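Local structure of tonb-dependent siderophore receptor (Acinetobacter baumannii, 5FP1) at residues N103-N108 and Q267-G272; Y198-I203 and L224-K229. The protein probably binds iron-chelating siderophores, possibly including ferric enterobactin, at the outer membrane as the first step of iron uptake. All coordinates share one frame; numbering follows the deposited sequence.

Interaction 1: N103-N108 and Q267-G272; sequences NSTSQN and QENHIG
The side-chain amide of Q107 stacks over that of N269, their planes 26° apart, with CD of Q107 lying 3.3 Å from OD1 of N269. The two chains run obliquely past one another, and both ends of the N269 amide are held. Its OD1 takes a hydrogen bond from S295 OG, a hydroxyl also linked to OG1 of T105. Its ND2 donates to a water, which passes the contact on to the plug backbone by donating to S106 O at 2.8 Å.

Q267 supplies the direct bond. Its chain lies roughly at a right angle to the side chain of N108, and Q267 OE1 accepts from N108 N at 2.9 Å. The approach is nearly straight, 166° at the hydrogen, and uses a lone pair in the carbonyl plane. A second water donates to the same Q267 OE1 over 2.7 Å and also to N108 O, so this oxygen is gripped twice and the N108 main chain is held through both its N-H and its C=O. Further along the strand the contact turns partly apolar: N103 and I271 meet tip to tip, ND2 of N103 standing 3.7 Å from CD1 of I271. CG of N103 is anti to the backbone N (chi1 -168°), which sends it toward the strand.

This is a polar, partly water-mediated interface of plug and barrel, as expected in a TonB-dependent receptor. The loop between strands 101-102 and 114-121 lies against barrel strand 264-279, and N103 and S106 also touch the adjoining strand 284-304.

Interaction 2: Y198-I203 and L224-K229; sequences YKRVGI and LQTDDK
Y198 presents the edge of its ring to the carboxylate of D228, CD1 of Y198 lying 3.4 Å from D228 OD2, with ring and carboxylate planes 74° apart. The other oxygen of D228 turns to the backbone of the next residue: K199 N donates to D228 OD1 at 3.2 Å, nearly in line with the C-O bond. A water joins that same OD1 to NH1 of R200, so the carboxylate links three consecutive residues of 198-203.

K199 O accepts from D227 N at 2.8 Å. The aliphatic start of the K199 side chain runs over D227 O, which is tied by another water to NZ, while NZ also forms a salt bridge with E197.

Strands 197-209 and 215-226 form an antiparallel hairpin of the transmembrane beta-barrel, their local directions 168° apart. R200 and T226 are a non-hydrogen-bonded pair whose side chains lie on the plug-facing side, with CB of R200 3.9 Å from CG2 of T226. The R200 CG sits between the backbone N and the carbonyl carbon (chi1 57°). From there the extended chain leaves T226 behind and carries NE to a salt bridge with E110 of the plug.

V201 and Q225 make the hydrogen-bonded pair, V201 N to Q225 O at 3.0 Å and Q225 N to V201 O at 2.9 Å; their side chains project from the other face, V201 on the surface. G202 then pairs with L224 without hydrogen bonds. L224 brings CD1 over toward 198-203, 3.5 Å from V201 O and beside the CA of G202, on the face that carries R200.

The centres of interactions 1 and 2 are 12 Å apart, and the two join directly through barrel strands 215-226 and 264-279, which are neighbours: Q267 O lies 2.8 Å from T226 N and N269 N lies 2.9 Å from L224 O, both probable hydrogen bonds. Along the chain the hairpin contact is nested inside the loop closed by interaction 1, which sets the later barrel strand 264-279 against the plug segment 103-108. Interaction 2 is therefore contact within the wall, and interaction 1 contact between wall and plug. The plug is met at strand 264-279 in interaction 1, and at 215-226 by L224, which touches E110.

Interaction 1: N103-N108 and Q267-G272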
ATOM      1  N   ASN A 103       5.700   1.992  -8.931  1.00 16.70           N
ATOM      2  CA  ASN A 103       5.044   0.907  -9.634  1.00 17.75           C
ATOM      3  C   ASN A 103       3.639   0.828  -9.078  1.00 19.36           C
ATOM      4  O   ASN A 103       3.298  -0.112  -8.336  1.00 23.28           O
ATOM      5  CB  ASN A 103       5.811  -0.396  -9.384  1.00 21.43           C
ATOM      6  CG  ASN A 103       5.365  -1.520 -10.297  1.00 35.32           C
ATOM      7  OD1 ASN A 103       5.315  -1.362 -11.510  1.00 48.75           O
ATOM      8  ND2 ASN A 103       5.038  -2.654  -9.716  1.00 44.52           N
ATOM      9  N   SER A 104       2.848   1.849  -9.384  1.00 17.07           N
ATOM     10  CA  SER A 104       1.553   2.053  -8.730  1.00 17.76           C
ATOM     11  C   SER A 104       0.352   1.735  -9.598  1.00 20.35           C
ATOM     12  O   SER A 104      -0.659   2.411  -9.511  1.00 26.48           O
ATOM     13  CB  SER A 104       1.428   3.499  -8.218  1.00 20.63           C
ATOM     14  OG  SER A 104       2.206   3.646  -7.048  1.00 22.66           O
ATOM     15  N   THR A 105       0.437   0.675 -10.386  1.00 15.45           N
ATOM     16  CA  THR A 105      -0.743   0.076 -10.953  1.00 18.23           C
ATOM     17  C   THR A 105      -1.423  -0.745  -9.883  1.00 15.85           C
ATOM     18  O   THR A 105      -0.765  -1.255  -8.951  1.00 16.60           O
ATOM     19  CB  THR A 105      -0.358  -0.811 -12.166  1.00 18.69           C
ATOM     20  OG1 THR A 105       0.750  -1.642 -11.809  1.00 19.74           O
ATOM     21  CG2 THR A 105       0.075   0.088 -13.343  1.00 20.47           C
ATOM     22  N   SER A 106      -2.719  -0.950 -10.024  1.00 15.08           N
ATOM     23  CA  SER A 106      -3.415  -1.695  -8.987  1.00 15.83           C
ATOM     24  C   SER A 106      -2.982  -3.167  -8.956  1.00 16.06           C
ATOM     25  O   SER A 106      -3.033  -3.888  -9.969  1.00 18.16           O
ATOM     26  CB  SER A 106      -4.906  -1.604  -9.150  1.00 17.18           C
ATOM     27  OG  SER A 106      -5.561  -2.210  -8.044  1.00 16.09           O
ATOM     28  N   GLN A 107      -2.589  -3.585  -7.766  1.00 16.57           N
ATOM     29  CA  GLN A 107      -2.098  -4.940  -7.514  1.00 17.61           C
ATOM     30  C   GLN A 107      -2.360  -5.296  -6.062  1.00 17.73           C
ATOM     31  O   GLN A 107      -2.455  -4.413  -5.189  1.00 15.47           O
ATOM     32  CB  GLN A 107      -0.572  -4.999  -7.706  1.00 21.71           C
ATOM     33  CG  GLN A 107      -0.055  -4.505  -9.030  1.00 26.99           C
ATOM     34  CD  GLN A 107       1.444  -4.220  -9.026  1.00 23.34           C
ATOM     35  OE1 GLN A 107       1.923  -3.184  -9.550  1.00 22.89           O
ATOM     36  NE2 GLN A 107       2.189  -5.154  -8.516  1.00 18.47           N
ATOM     37  N   ASN A 108      -2.447  -6.594  -5.791  1.00 17.13           N
ATOM     38  CA  ASN A 108      -2.385  -7.129  -4.427  1.00 20.71           C
ATOM     39  C   ASN A 108      -0.962  -7.672  -4.240  1.00 21.11           C
ATOM     40  O   ASN A 108      -0.653  -8.783  -4.682  1.00 19.28           O
ATOM     41  CB  ASN A 108      -3.426  -8.236  -4.262  1.00 21.82           C
ATOM     42  CG  ASN A 108      -4.845  -7.754  -4.565  1.00 24.05           C
ATOM     43  OD1 ASN A 108      -5.231  -6.674  -4.184  1.00 26.44           O
ATOM     44  ND2 ASN A 108      -5.621  -8.580  -5.228  1.00 33.63           N
ATOM     45  N   GLN A 267      -4.628 -11.204 -11.819  1.00 14.70           N
ATOM     46  CA  GLN A 267      -3.596 -10.205 -11.944  1.00 15.85           C
ATOM     47  C   GLN A 267      -2.362 -10.869 -12.514  1.00 18.39           C
ATOM     48  O   GLN A 267      -2.046 -12.025 -12.195  1.00 17.55           O
ATOM     49  CB  GLN A 267      -3.299  -9.586 -10.570  1.00 17.59           C
ATOM     50  CG  GLN A 267      -4.526  -8.958  -9.920  1.00 18.92           C
ATOM     51  CD  GLN A 267      -4.215  -8.114  -8.705  1.00 19.89           C
ATOM     52  OE1 GLN A 267      -3.246  -8.350  -7.988  1.00 19.87           O
ATOM     53  NE2 GLN A 267      -5.044  -7.121  -8.466  1.00 22.69           N
ATOM     54  N   GLU A 268      -1.611 -10.100 -13.274  1.00 16.53           N
ATOM     55  CA  GLU A 268      -0.348 -10.580 -13.816  1.00 17.66           C
ATOM     56  C   GLU A 268       0.641  -9.438 -13.897  1.00 16.15           C
ATOM     57  O   GLU A 268       0.370  -8.423 -14.519  1.00 17.35           O
ATOM     58  CB  GLU A 268      -0.555 -11.187 -15.209  1.00 19.48           C
ATOM     59  CG  GLU A 268       0.722 -11.792 -15.774  1.00 23.01           C
ATOM     60  CD  GLU A 268       0.533 -12.393 -17.171  1.00 33.12           C
ATOM     61  OE1 GLU A 268      -0.614 -12.682 -17.579  1.00 26.08           O
ATOM     62  OE2 GLU A 268       1.540 -12.580 -17.869  1.00 28.99           O
ATOM     63  N   ASN A 269       1.774  -9.610 -13.230  1.00 14.82           N
ATOM     64  CA  ASN A 269       2.777  -8.579 -13.129  1.00 15.48           C
ATOM     65  C   ASN A 269       4.159  -9.102 -13.487  1.00 16.43           C
ATOM     66  O   ASN A 269       4.560 -10.151 -12.990  1.00 16.90           O
ATOM     67  CB  ASN A 269       2.775  -7.989 -11.740  1.00 16.60           C
ATOM     68  CG  ASN A 269       1.605  -7.033 -11.538  1.00 17.56           C
ATOM     69  OD1 ASN A 269       1.658  -5.859 -11.914  1.00 17.25           O
ATOM     70  ND2 ASN A 269       0.515  -7.571 -11.039  1.00 16.74           N
ATOM     71  N   HIS A 270       4.855  -8.323 -14.316  1.00 18.17           N
ATOM     72  CA  HIS A 270       6.235  -8.599 -14.707  1.00 18.17           C
ATOM     73  C   HIS A 270       7.021  -7.346 -14.462  1.00 20.10           C
ATOM     74  O   HIS A 270       6.567  -6.248 -14.830  1.00 21.44           O
ATOM     75  CB  HIS A 270       6.323  -8.898 -16.206  1.00 17.72           C
ATOM     76  CG  HIS A 270       5.520 -10.064 -16.664  1.00 22.52           C
ATOM     77  ND1 HIS A 270       6.093 -11.285 -16.962  1.00 22.88           N
ATOM     78  CD2 HIS A 270       4.195 -10.194 -16.931  1.00 23.01           C
ATOM     79  CE1 HIS A 270       5.153 -12.120 -17.369  1.00 26.03           C
ATOM     80  NE2 HIS A 270       3.992 -11.488 -17.348  1.00 23.58           N
ATOM     81  N   ILE A 271       8.209  -7.477 -13.863  1.00 18.23           N
ATOM     82  CA  ILE A 271       9.120  -6.340 -13.752  1.00 18.05           C
ATOM     83  C   ILE A 271      10.547  -6.800 -14.145  1.00 20.21           C
ATOM     84  O   ILE A 271      11.040  -7.794 -13.611  1.00 20.46           O
ATOM     85  CB  ILE A 271       9.203  -5.778 -12.301  1.00 20.02           C
ATOM     86  CG1 ILE A 271       7.815  -5.447 -11.742  1.00 22.91           C
ATOM     87  CG2 ILE A 271      10.111  -4.531 -12.257  1.00 24.76           C
ATOM     88  CD1 ILE A 271       7.810  -5.032 -10.278  1.00 24.61           C
ATOM     89  N   GLY A 272      11.179  -6.054 -15.038  1.00 18.25           N
ATOM     90  CA  GLY A 272      12.563  -6.307 -15.459  1.00 22.15           C
ATOM     91  C   GLY A 272      13.399  -5.076 -15.137  1.00 22.87           C
ATOM     92  O   GLY A 272      13.015  -3.954 -15.474  1.00 23.12           O
TER
HETATM   93  O   HOH W   1      -2.274  -6.360 -11.128  1.00 15.86           O
HETATM   94  O   HOH W   2      -0.761  -9.347  -7.662  1.00 22.58           O

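Interaction 2: Y198-I203 and L224-K229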
ATOM      1  N   TYR A 198      -7.850 -17.581  -2.976  1.00 19.09           N
ATOM      2  CA  TYR A 198      -6.658 -16.988  -3.565  1.00 16.97           C
ATOM      3  C   TYR A 198      -5.744 -18.067  -4.099  1.00 19.24           C
ATOM      4  O   TYR A 198      -5.521 -19.079  -3.429  1.00 19.84           O
ATOM      5  CB  TYR A 198      -5.924 -16.153  -2.497  1.00 17.75           C
ATOM      6  CG  TYR A 198      -6.802 -15.050  -2.033  1.00 20.83           C
ATOM      7  CD1 TYR A 198      -6.930 -13.889  -2.799  1.00 22.27           C
ATOM      8  CD2 TYR A 198      -7.569 -15.172  -0.886  1.00 21.51           C
ATOM      9  CE1 TYR A 198      -7.784 -12.871  -2.429  1.00 22.75           C
ATOM     10  CE2 TYR A 198      -8.431 -14.155  -0.503  1.00 25.75           C
ATOM     11  CZ  TYR A 198      -8.540 -13.019  -1.292  1.00 21.28           C
ATOM     12  OH  TYR A 198      -9.382 -12.002  -0.945  1.00 30.68           O
ATOM     13  N   LYS A 199      -5.217 -17.862  -5.297  1.00 16.94           N
ATOM     14  CA  LYS A 199      -4.214 -18.779  -5.861  1.00 18.75           C
ATOM     15  C   LYS A 199      -3.193 -17.962  -6.609  1.00 18.32           C
ATOM     16  O   LYS A 199      -3.549 -17.100  -7.416  1.00 19.37           O
ATOM     17  CB  LYS A 199      -4.850 -19.798  -6.821  1.00 18.94           C
ATOM     18  CG  LYS A 199      -5.966 -20.641  -6.205  1.00 24.35           C
ATOM     19  CD  LYS A 199      -6.554 -21.628  -7.196  1.00 30.21           C
ATOM     20  CE  LYS A 199      -7.595 -22.510  -6.517  1.00 38.01           C
ATOM     21  NZ  LYS A 199      -8.621 -21.683  -5.805  1.00 37.52           N
ATOM     22  N   ARG A 200      -1.922 -18.214  -6.351  1.00 17.35           N
ATOM     23  CA  ARG A 200      -0.909 -17.494  -7.076  1.00 17.30           C
ATOM     24  C   ARG A 200       0.427 -18.226  -7.180  1.00 17.55           C
ATOM     25  O   ARG A 200       0.756 -19.074  -6.350  1.00 20.28           O
ATOM     26  CB  ARG A 200      -0.724 -16.091  -6.473  1.00 18.05           C
ATOM     27  CG  ARG A 200      -0.367 -16.017  -5.034  1.00 19.46           C
ATOM     28  CD  ARG A 200      -0.524 -14.600  -4.463  1.00 22.45           C
ATOM     29  NE  ARG A 200      -0.265 -14.580  -3.024  1.00 18.71           N
ATOM     30  CZ  ARG A 200      -1.204 -14.560  -2.092  1.00 19.29           C
ATOM     31  NH1 ARG A 200      -2.495 -14.595  -2.422  1.00 18.85           N
ATOM     32  NH2 ARG A 200      -0.862 -14.572  -0.815  1.00 21.78           N
ATOM     33  N   VAL A 201       1.180 -17.859  -8.204  0.50 18.04           N
ATOM     34  CA  VAL A 201       2.511 -18.393  -8.463  0.50 18.09           C
ATOM     35  C   VAL A 201       3.421 -17.237  -8.853  0.50 19.49           C
ATOM     36  O   VAL A 201       2.993 -16.276  -9.519  0.50 16.83           O
ATOM     37  CB  VAL A 201       2.433 -19.448  -9.591  0.50 17.76           C
ATOM     38  CG1 VAL A 201       3.813 -19.800 -10.135  0.50 21.80           C
ATOM     39  CG2 VAL A 201       1.700 -20.685  -9.085  0.50 17.43           C
ATOM     40  N   GLY A 202       4.666 -17.297  -8.402  1.00 19.62           N
ATOM     41  CA  GLY A 202       5.632 -16.288  -8.755  1.00 17.95           C
ATOM     42  C   GLY A 202       7.049 -16.815  -8.866  1.00 20.37           C
ATOM     43  O   GLY A 202       7.394 -17.871  -8.330  1.00 18.47           O
ATOM     44  N   ILE A 203       7.875 -16.034  -9.536  1.00 18.05           N
ATOM     45  CA  ILE A 203       9.284 -16.312  -9.618  1.00 20.35           C
ATOM     46  C   ILE A 203      10.024 -14.985  -9.693  1.00 22.68           C
ATOM     47  O   ILE A 203       9.531 -14.002 -10.283  1.00 19.83           O
ATOM     48  CB  ILE A 203       9.582 -17.226 -10.849  1.00 18.95           C
ATOM     49  CG1 ILE A 203      11.040 -17.713 -10.828  1.00 26.49           C
ATOM     50  CG2 ILE A 203       9.307 -16.507 -12.138  1.00 21.89           C
ATOM     51  CD1 ILE A 203      11.294 -18.844 -11.826  1.00 29.66           C
ATOM     52  N   LEU A 224       4.601 -12.407 -10.986  1.00 15.60           N
ATOM     53  CA  LEU A 224       3.546 -12.909 -10.136  1.00 16.01           C
ATOM     54  C   LEU A 224       2.242 -12.956 -10.890  1.00 17.38           C
ATOM     55  O   LEU A 224       1.854 -11.975 -11.576  1.00 16.97           O
ATOM     56  CB  LEU A 224       3.364 -12.012  -8.906  1.00 17.79           C
ATOM     57  CG  LEU A 224       2.334 -12.508  -7.887  1.00 16.13           C
ATOM     58  CD1 LEU A 224       2.846 -13.688  -7.101  1.00 18.49           C
ATOM     59  CD2 LEU A 224       1.932 -11.400  -6.915  1.00 19.28           C
ATOM     60  N   GLN A 225       1.547 -14.081 -10.764  1.00 16.71           N
ATOM     61  CA  GLN A 225       0.274 -14.248 -11.449  1.00 17.78           C
ATOM     62  C   GLN A 225      -0.729 -14.866 -10.509  1.00 18.12           C
ATOM     63  O   GLN A 225      -0.410 -15.831  -9.786  1.00 18.06           O
ATOM     64  CB  GLN A 225       0.436 -15.107 -12.723  1.00 20.82           C
ATOM     65  CG  GLN A 225      -0.823 -15.093 -13.588  1.00 24.79           C
ATOM     66  CD  GLN A 225      -0.621 -15.591 -15.019  1.00 33.41           C
ATOM     67  OE1 GLN A 225       0.511 -15.742 -15.534  1.00 27.46           O
ATOM     68  NE2 GLN A 225      -1.746 -15.828 -15.689  1.00 31.09           N
ATOM     69  N   THR A 226      -1.934 -14.285 -10.476  1.00 16.72           N
ATOM     70  CA  THR A 226      -2.972 -14.712  -9.537  1.00 17.73           C
ATOM     71  C   THR A 226      -4.224 -15.171 -10.257  1.00 17.43           C
ATOM     72  O   THR A 226      -4.487 -14.781 -11.403  1.00 18.12           O
ATOM     73  CB  THR A 226      -3.424 -13.569  -8.589  1.00 21.11           C
ATOM     74  OG1 THR A 226      -4.255 -12.662  -9.333  1.00 22.99           O
ATOM     75  CG2 THR A 226      -2.256 -12.817  -8.025  1.00 20.72           C
ATOM     76  N   ASP A 227      -5.033 -15.961  -9.549  1.00 17.28           N
ATOM     77  CA  ASP A 227      -6.286 -16.496 -10.084  1.00 18.27           C
ATOM     78  C   ASP A 227      -7.215 -16.668  -8.889  1.00 19.87           C
ATOM     79  O   ASP A 227      -7.153 -17.685  -8.182  1.00 21.76           O
ATOM     80  CB  ASP A 227      -6.009 -17.852 -10.773  1.00 23.24           C
ATOM     81  CG  ASP A 227      -7.243 -18.448 -11.468  1.00 31.54           C
ATOM     82  OD1 ASP A 227      -8.251 -17.760 -11.683  1.00 30.40           O
ATOM     83  OD2 ASP A 227      -7.188 -19.636 -11.823  1.00 42.42           O
ATOM     84  N   ASP A 228      -8.037 -15.658  -8.624  1.00 19.05           N
ATOM     85  CA  ASP A 228      -8.760 -15.572  -7.387  1.00 18.50           C
ATOM     86  C   ASP A 228     -10.273 -15.581  -7.600  1.00 18.63           C
ATOM     87  O   ASP A 228     -10.760 -15.221  -8.684  1.00 16.54           O
ATOM     88  CB  ASP A 228      -8.463 -14.250  -6.674  1.00 19.51           C
ATOM     89  CG  ASP A 228      -7.006 -14.051  -6.319  1.00 26.40           C
ATOM     90  OD1 ASP A 228      -6.207 -15.024  -6.241  1.00 21.80           O
ATOM     91  OD2 ASP A 228      -6.690 -12.868  -6.042  1.00 28.19           O
ATOM     92  N   LYS A 229     -10.991 -15.922  -6.539  1.00 17.85           N
ATOM     93  CA  LYS A 229     -12.409 -15.595  -6.424  1.00 19.01           C
ATOM     94  C   LYS A 229     -12.430 -14.415  -5.420  1.00 17.36           C
ATOM     95  O   LYS A 229     -12.126 -14.600  -4.268  1.00 17.62           O
ATOM     96  CB  LYS A 229     -13.224 -16.785  -5.905  1.00 20.24           C
ATOM     97  CG  LYS A 229     -13.316 -17.974  -6.863  1.00 24.45           C
ATOM     98  CD  LYS A 229     -13.950 -17.502  -8.168  1.00 28.71           C
ATOM     99  CE  LYS A 229     -14.270 -18.610  -9.174  1.00 32.51           C
ATOM    100  NZ  LYS A 229     -14.943 -17.980 -10.353  1.00 30.97           N
TER
HETATM  101  O   HOH W   3      -9.194 -19.089  -7.116  1.00 33.63           O
HETATM  102  O   HOH W   4      -3.802 -14.335  -4.975  1.00 19.81           O